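Local atomic coordinates of S-adenosylmethionine:2-demethylmenaquinone methyltransferase (Geobacillus kaustophilus, PDB entry 2PCN), a protein that belongs to the RraA-like, aldolase-related protein family and has a mixed alpha/beta fold, here assembled as a trimer. Residues A[33-38]-A[55-60]; A[43-48]-A[123-128]. All blocks are in the same frame, centred on the assembly; numbering follows the deposited sequence.

Beyond an N-terminal helix and two short strands the chain enters strand 30-38, which carries 33-38. It then enters helix 44-52, which starts contact 2. Contact 1 closes when 55-60 comes back alongside 33-38, after only 16 intervening residues. Contact 2 closes much later: 74 residues lie between 43-48 and 123-128. The segments alternate, so the two loops cross. Contact 1 joins the parallel strands of a beta-alpha-beta unit. Contact 2 ties the helix of that unit to strand 124-125, which pairs antiparallel with strand 30-38 in the same sheet. The two contacts touch directly, for D38 N lies 2.7 Å from A124 O in a probable hydrogen bond.

Contact 1 (A[33-38]-A[55-60]); sequences PIATVD and PGTVLV
L59 meets V37 through CD1: CG stands anti to the backbone N (chi1 -175°) and chi2 of 71° brings CD1 beside strand 30-38. In V37, CG2 lies anti to the carbonyl carbon. L59 CD1 comes to 3.6 Å from V37 CG2, and the same methyl also touches A35 CB. This is the parallel strand pair of a beta-alpha-beta crossover: strand 30-38, helix 44-52, strand 58-62. The axes of the two short strand segments are turned 31° from parallel. Four backbone hydrogen bonds join them. V58 N reaches P33 O at 2.9 Å, and V60 N reaches A35 O, also at 2.9 Å, nearly straight. In return A35 N binds V58 O, and V37 N binds V60 O at 3.1 Å. A35 and L59 lie on the face covered by the crossover helix, where A49 and L50 touch L59. I34, T36, V58 and V60 lie on the other face. There I34 CG2 rests on V60 CG2 at 3.8 Å, and V142 of strand 141-145 touches both I34 and V58. T36 OG1 is hydrogen-bonded to V127 O. At the start of the pair, P33 CD sits 3.5 Å from G56 O. T57 OG1 is hydrogen-bonded to P54 O, while its methyl CG2 presses on A35 CB at 3.4 Å, tighter than usual van der Waals contact.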
ATOM      1  N   PRO A  33      15.027  -6.200  22.004  1.00 11.27           N
ATOM      2  CA  PRO A  33      14.231  -6.970  22.963  1.00 10.48           C
ATOM      3  C   PRO A  33      12.792  -6.479  23.002  1.00 10.38           C
ATOM      4  O   PRO A  33      12.532  -5.278  22.978  1.00 12.55           O
ATOM      5  CB  PRO A  33      14.968  -6.739  24.280  1.00 11.38           C
ATOM      6  CG  PRO A  33      15.475  -5.346  24.123  1.00 14.83           C
ATOM      7  CD  PRO A  33      16.006  -5.347  22.700  1.00 11.91           C
ATOM      8  N   ILE A  34      11.866  -7.425  23.067  1.00 10.64           N
ATOM      9  CA  ILE A  34      10.440  -7.138  23.093  1.00 10.26           C
ATOM     10  C   ILE A  34       9.877  -6.782  24.470  1.00 12.66           C
ATOM     11  O   ILE A  34      10.224  -7.394  25.476  1.00  9.45           O
ATOM     12  CB  ILE A  34       9.638  -8.359  22.569  1.00 11.70           C
ATOM     13  CG1 ILE A  34       9.869  -8.540  21.070  1.00 15.33           C
ATOM     14  CG2 ILE A  34       8.165  -8.199  22.888  1.00 16.19           C
ATOM     15  CD1 ILE A  34       9.183  -9.775  20.503  1.00 20.06           C
ATOM     16  N   ALA A  35       9.012  -5.775  24.481  1.00  9.24           N
ATOM     17  CA  ALA A  35       8.291  -5.331  25.667  1.00 11.97           C
ATOM     18  C   ALA A  35       6.865  -5.417  25.131  1.00 10.59           C
ATOM     19  O   ALA A  35       6.617  -5.002  23.995  1.00  9.67           O
ATOM     20  CB  ALA A  35       8.642  -3.893  26.010  1.00 14.07           C
ATOM     21  N   THR A  36       5.935  -5.953  25.918  1.00  8.55           N
ATOM     22  CA  THR A  36       4.562  -6.111  25.440  1.00 10.74           C
ATOM     23  C   THR A  36       3.483  -5.292  26.129  1.00 10.42           C
ATOM     24  O   THR A  36       3.582  -4.953  27.312  1.00  8.94           O
ATOM     25  CB  THR A  36       4.108  -7.587  25.521  1.00 12.38           C
ATOM     26  OG1 THR A  36       4.056  -7.993  26.896  1.00 14.09           O
ATOM     27  CG2 THR A  36       5.068  -8.496  24.766  1.00 11.27           C
ATOM     28  N   VAL A  37       2.438  -4.996  25.365  1.00 10.83           N
ATOM     29  CA  VAL A  37       1.278  -4.264  25.858  1.00 12.71           C
ATOM     30  C   VAL A  37       0.062  -4.847  25.148  1.00 12.16           C
ATOM     31  O   VAL A  37       0.048  -4.966  23.922  1.00  9.76           O
ATOM     32  CB  VAL A  37       1.348  -2.755  25.535  1.00 18.29           C
ATOM     33  CG1 VAL A  37       0.120  -2.055  26.102  1.00 21.67           C
ATOM     34  CG2 VAL A  37       2.610  -2.147  26.112  1.00 18.06           C
ATOM     35  N   ASP A  38      -0.955  -5.213  25.922  1.00 10.75           N
ATOM     36  CA  ASP A  38      -2.178  -5.784  25.371  1.00 14.73           C
ATOM     37  C   ASP A  38      -3.325  -4.837  25.719  1.00 16.29           C
ATOM     38  O   ASP A  38      -3.664  -4.663  26.889  1.00 14.50           O
ATOM     39  CB  ASP A  38      -2.407  -7.170  25.981  1.00 18.39           C
ATOM     40  CG  ASP A  38      -3.516  -7.942  25.293  1.00 23.95           C
ATOM     41  OD1 ASP A  38      -3.547  -7.971  24.046  1.00 28.38           O
ATOM     42  OD2 ASP A  38      -4.347  -8.537  26.008  1.00 24.45           O
ATOM     43  N   PRO A  55      16.230   1.429  27.043  1.00 16.65           N
ATOM     44  CA  PRO A  55      16.624   1.919  25.719  1.00 14.89           C
ATOM     45  C   PRO A  55      16.884   0.720  24.806  1.00 18.13           C
ATOM     46  O   PRO A  55      17.361  -0.322  25.264  1.00 15.51           O
ATOM     47  CB  PRO A  55      17.906   2.705  26.008  1.00 14.61           C
ATOM     48  CG  PRO A  55      17.702   3.181  27.418  1.00 23.67           C
ATOM     49  CD  PRO A  55      17.131   1.953  28.085  1.00 17.37           C
ATOM     50  N   GLY A  56      16.569   0.862  23.522  1.00 11.36           N
ATOM     51  CA  GLY A  56      16.790  -0.226  22.582  1.00 15.29           C
ATOM     52  C   GLY A  56      15.616  -1.180  22.455  1.00 15.76           C
ATOM     53  O   GLY A  56      15.595  -2.046  21.577  1.00 12.96           O
ATOM     54  N   THR A  57      14.631  -1.021  23.332  1.00 13.68           N
ATOM     55  CA  THR A  57      13.445  -1.873  23.329  1.00 11.24           C
ATOM     56  C   THR A  57      12.549  -1.648  22.117  1.00  8.90           C
ATOM     57  O   THR A  57      12.486  -0.548  21.568  1.00  8.87           O
ATOM     58  CB  THR A  57      12.563  -1.615  24.581  1.00 12.80           C
ATOM     59  OG1 THR A  57      13.279  -1.977  25.765  1.00 10.44           O
ATOM     60  CG2 THR A  57      11.268  -2.425  24.507  1.00  9.23           C
ATOM     61  N   VAL A  58      11.864  -2.708  21.705  1.00  9.79           N
ATOM     62  CA  VAL A  58      10.898  -2.634  20.621  1.00  6.99           C
ATOM     63  C   VAL A  58       9.579  -2.948  21.319  1.00  7.10           C
ATOM     64  O   VAL A  58       9.382  -4.061  21.805  1.00 10.09           O
ATOM     65  CB  VAL A  58      11.140  -3.694  19.525  1.00 10.15           C
ATOM     66  CG1 VAL A  58       9.941  -3.737  18.583  1.00 14.49           C
ATOM     67  CG2 VAL A  58      12.398  -3.352  18.733  1.00  9.35           C
ATOM     68  N   LEU A  59       8.693  -1.963  21.398  1.00  9.58           N
ATOM     69  CA  LEU A  59       7.406  -2.174  22.046  1.00 10.41           C
ATOM     70  C   LEU A  59       6.438  -2.812  21.062  1.00  8.09           C
ATOM     71  O   LEU A  59       6.226  -2.291  19.968  1.00 10.21           O
ATOM     72  CB  LEU A  59       6.827  -0.844  22.537  1.00 10.84           C
ATOM     73  CG  LEU A  59       5.529  -0.985  23.343  1.00 14.11           C
ATOM     74  CD1 LEU A  59       5.842  -1.602  24.697  1.00 14.79           C
ATOM     75  CD2 LEU A  59       4.877   0.369  23.528  1.00  8.86           C
ATOM     76  N   VAL A  60       5.866  -3.950  21.445  1.00  6.60           N
ATOM     77  CA  VAL A  60       4.901  -4.639  20.603  1.00  6.68           C
ATOM     78  C   VAL A  60       3.549  -4.448  21.271  1.00 11.44           C
ATOM     79  O   VAL A  60       3.361  -4.825  22.432  1.00  7.53           O
ATOM     80  CB  VAL A  60       5.219  -6.149  20.491  1.00  8.32           C
ATOM     81  CG1 VAL A  60       4.199  -6.834  19.592  1.00  9.23           C
ATOM     82  CG2 VAL A  60       6.624  -6.335  19.930  1.00 12.64           C
TER

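Contact 2 (A[43-48]-A[123-128]); sequences NVLVRE and GARDVV
G123 begins the contact by meeting the tip of L45. The L45 chain is extended at chi2 (177°), which carries CD1 out from helix 44-52 to 3.3 Å from G123 C. The methyl is set tightly against the G123 carbonyl group, not against a side chain. A124 follows, and its N lies 3.5 Å from the same L45 CD1. Its CB points away from the helix. R125 turns back toward the helix. Its CG lies 4.2 Å from L45 CB, and its CD passes 3.9 Å from L45 O. The chain then bends at chi3 (57°), which places NE. The guanidinium ends beside E48, with E48 C over one face. R125 NH1 is 3.8 Å from E48 O, and no hydrogen bond joins them. E48 OE1 and R125 NH1 are also apart, at 5.2 Å. Water 1 bridges the two groups: it donates to E48 OE1 and accepts from R125 NH1 at 3.0 Å. The water lies in the guanidinium plane, at its edge. NH2 is hydrogen-bonded to T52 OG1, which is also hydrogen-bonded to E48 O, so T52 helps to hold the arginine by the end of helix 44-52. Beyond R125 the segment runs away from helix 44-52 and makes no further contact with 43-48. D126 pairs by backbone with T36, and V127 packs on D38. The contact lies at the protein surface. It shows the helix of a beta-alpha-beta unit packed on the mixed beta sheet of an alpha/beta fold and reaching over to the antiparallel strand 124-125.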
ATOM      1  N   ASN A  43      -4.853   3.586  24.997  1.00 11.19           N
ATOM      2  CA  ASN A  43      -3.395   3.618  24.931  1.00 11.22           C
ATOM      3  C   ASN A  43      -2.651   4.169  26.143  1.00 15.38           C
ATOM      4  O   ASN A  43      -1.469   4.504  26.045  1.00 12.75           O
ATOM      5  CB  ASN A  43      -2.951   4.359  23.656  1.00 15.74           C
ATOM      6  CG  ASN A  43      -2.946   5.874  23.808  1.00 14.22           C
ATOM      7  OD1 ASN A  43      -3.586   6.435  24.696  1.00 11.12           O
ATOM      8  ND2 ASN A  43      -2.222   6.548  22.916  1.00 14.21           N
ATOM      9  N   VAL A  44      -3.325   4.253  27.288  1.00 13.10           N
ATOM     10  CA  VAL A  44      -2.667   4.750  28.494  1.00 11.65           C
ATOM     11  C   VAL A  44      -1.468   3.869  28.837  1.00 11.17           C
ATOM     12  O   VAL A  44      -0.407   4.369  29.203  1.00 10.20           O
ATOM     13  CB  VAL A  44      -3.626   4.761  29.697  1.00 10.29           C
ATOM     14  CG1 VAL A  44      -2.846   5.043  30.981  1.00 12.83           C
ATOM     15  CG2 VAL A  44      -4.699   5.816  29.484  1.00 15.88           C
ATOM     16  N   LEU A  45      -1.641   2.557  28.724  1.00 11.06           N
ATOM     17  CA  LEU A  45      -0.557   1.633  29.022  1.00  7.60           C
ATOM     18  C   LEU A  45       0.517   1.659  27.945  1.00  9.60           C
ATOM     19  O   LEU A  45       1.667   1.304  28.203  1.00 10.24           O
ATOM     20  CB  LEU A  45      -1.104   0.217  29.203  1.00  6.46           C
ATOM     21  CG  LEU A  45      -1.965   0.100  30.465  1.00  9.87           C
ATOM     22  CD1 LEU A  45      -2.557  -1.298  30.559  1.00 15.09           C
ATOM     23  CD2 LEU A  45      -1.108   0.413  31.691  1.00 15.65           C
ATOM     24  N   VAL A  46       0.148   2.073  26.737  1.00 10.04           N
ATOM     25  CA  VAL A  46       1.129   2.173  25.660  1.00 11.44           C
ATOM     26  C   VAL A  46       2.052   3.325  26.048  1.00 10.85           C
ATOM     27  O   VAL A  46       3.274   3.220  25.951  1.00 11.55           O
ATOM     28  CB  VAL A  46       0.467   2.494  24.300  1.00 11.43           C
ATOM     29  CG1 VAL A  46       1.537   2.673  23.230  1.00 13.36           C
ATOM     30  CG2 VAL A  46      -0.486   1.372  23.909  1.00  7.32           C
ATOM     31  N   ARG A  47       1.457   4.423  26.505  1.00 10.96           N
ATOM     32  CA  ARG A  47       2.246   5.576  26.914  1.00 11.50           C
ATOM     33  C   ARG A  47       3.144   5.255  28.101  1.00  8.49           C
ATOM     34  O   ARG A  47       4.329   5.572  28.090  1.00 11.25           O
ATOM     35  CB  ARG A  47       1.340   6.758  27.267  1.00  8.85           C
ATOM     36  CG  ARG A  47       2.110   7.931  27.857  1.00 18.58           C
ATOM     37  CD  ARG A  47       1.364   9.238  27.700  1.00 23.26           C
ATOM     38  NE  ARG A  47       2.237  10.370  28.005  1.00 31.39           N
ATOM     39  CZ  ARG A  47       2.078  11.595  27.516  1.00 33.56           C
ATOM     40  NH1 ARG A  47       1.073  11.858  26.689  1.00 29.55           N
ATOM     41  NH2 ARG A  47       2.930  12.556  27.847  1.00 35.48           N
ATOM     42  N   GLU A  48       2.588   4.624  29.128  1.00 13.41           N
ATOM     43  CA  GLU A  48       3.380   4.300  30.308  1.00 11.54           C
ATOM     44  C   GLU A  48       4.553   3.388  29.960  1.00 14.65           C
ATOM     45  O   GLU A  48       5.646   3.530  30.516  1.00 13.91           O
ATOM     46  CB  GLU A  48       2.497   3.654  31.379  1.00 13.44           C
ATOM     47  CG  GLU A  48       1.257   4.475  31.694  1.00 21.92           C
ATOM     48  CD  GLU A  48       0.612   4.088  33.009  1.00 30.20           C
ATOM     49  OE1 GLU A  48       0.476   2.875  33.271  1.00 32.49           O
ATOM     50  OE2 GLU A  48       0.236   5.002  33.776  1.00 30.03           O
ATOM     51  N   GLY A 123      -6.333  -2.806  29.997  1.00 14.02           N
ATOM     52  CA  GLY A 123      -5.334  -3.583  29.282  1.00 11.31           C
ATOM     53  C   GLY A 123      -4.249  -4.059  30.231  1.00 15.25           C
ATOM     54  O   GLY A 123      -4.374  -3.903  31.447  1.00 14.45           O
ATOM     55  N   ALA A 124      -3.181  -4.634  29.692  1.00 11.35           N
ATOM     56  CA  ALA A 124      -2.094  -5.120  30.533  1.00 12.35           C
ATOM     57  C   ALA A 124      -0.740  -5.086  29.842  1.00 14.50           C
ATOM     58  O   ALA A 124      -0.646  -5.228  28.625  1.00 15.63           O
ATOM     59  CB  ALA A 124      -2.395  -6.541  30.998  1.00 16.78           C
ATOM     60  N   ARG A 125       0.311  -4.898  30.633  1.00 13.09           N
ATOM     61  CA  ARG A 125       1.670  -4.875  30.111  1.00 13.95           C
ATOM     62  C   ARG A 125       2.360  -6.176  30.507  1.00 14.91           C
ATOM     63  O   ARG A 125       1.907  -6.884  31.411  1.00 13.54           O
ATOM     64  CB  ARG A 125       2.463  -3.695  30.697  1.00 15.02           C
ATOM     65  CG  ARG A 125       2.015  -2.315  30.244  1.00 16.29           C
ATOM     66  CD  ARG A 125       2.818  -1.228  30.946  1.00 13.11           C
ATOM     67  NE  ARG A 125       4.256  -1.389  30.728  1.00 15.02           N
ATOM     68  CZ  ARG A 125       5.193  -0.669  31.337  1.00 14.13           C
ATOM     69  NH1 ARG A 125       4.851   0.271  32.208  1.00 11.57           N
ATOM     70  NH2 ARG A 125       6.476  -0.893  31.081  1.00 11.01           N
ATOM     71  N   ASP A 126       3.446  -6.489  29.811  1.00 15.47           N
ATOM     72  CA  ASP A 126       4.255  -7.671  30.090  1.00 15.34           C
ATOM     73  C   ASP A 126       3.543  -9.021  30.050  1.00 16.13           C
ATOM     74  O   ASP A 126       3.909  -9.939  30.785  1.00 15.54           O
ATOM     75  CB  ASP A 126       4.945  -7.506  31.446  1.00 19.42           C
ATOM     76  CG  ASP A 126       5.627  -6.159  31.592  1.00 26.42           C
ATOM     77  OD1 ASP A 126       6.372  -5.765  30.673  1.00 30.40           O
ATOM     78  OD2 ASP A 126       5.422  -5.493  32.628  1.00 32.46           O
ATOM     79  N   VAL A 127       2.528  -9.144  29.201  1.00 14.93           N
ATOM     80  CA  VAL A 127       1.810 -10.404  29.054  1.00 16.55           C
ATOM     81  C   VAL A 127       2.178 -10.984  27.692  1.00 16.98           C
ATOM     82  O   VAL A 127       2.758 -10.291  26.854  1.00 11.89           O
ATOM     83  CB  VAL A 127       0.270 -10.212  29.112  1.00 18.59           C
ATOM     84  CG1 VAL A 127      -0.143  -9.712  30.491  1.00 19.41           C
ATOM     85  CG2 VAL A 127      -0.181  -9.242  28.034  1.00 15.89           C
ATOM     86  N   VAL A 128       1.857 -12.256  27.475  1.00 11.27           N
ATOM     87  CA  VAL A 128       2.152 -12.889  26.198  1.00 15.03           C
ATOM     88  C   VAL A 128       1.078 -12.472  25.201  1.00 15.44           C
ATOM     89  O   VAL A 128      -0.115 -12.577  25.483  1.00 16.74           O
ATOM     90  CB  VAL A 128       2.163 -14.425  26.325  1.00 19.61           C
ATOM     91  CG1 VAL A 128       2.397 -15.057  24.963  1.00 16.90           C
ATOM     92  CG2 VAL A 128       3.250 -14.856  27.302  1.00 18.86           C
TER
HETATM   93  O   HOH W   1       2.239   0.997  33.422  1.00 15.36           O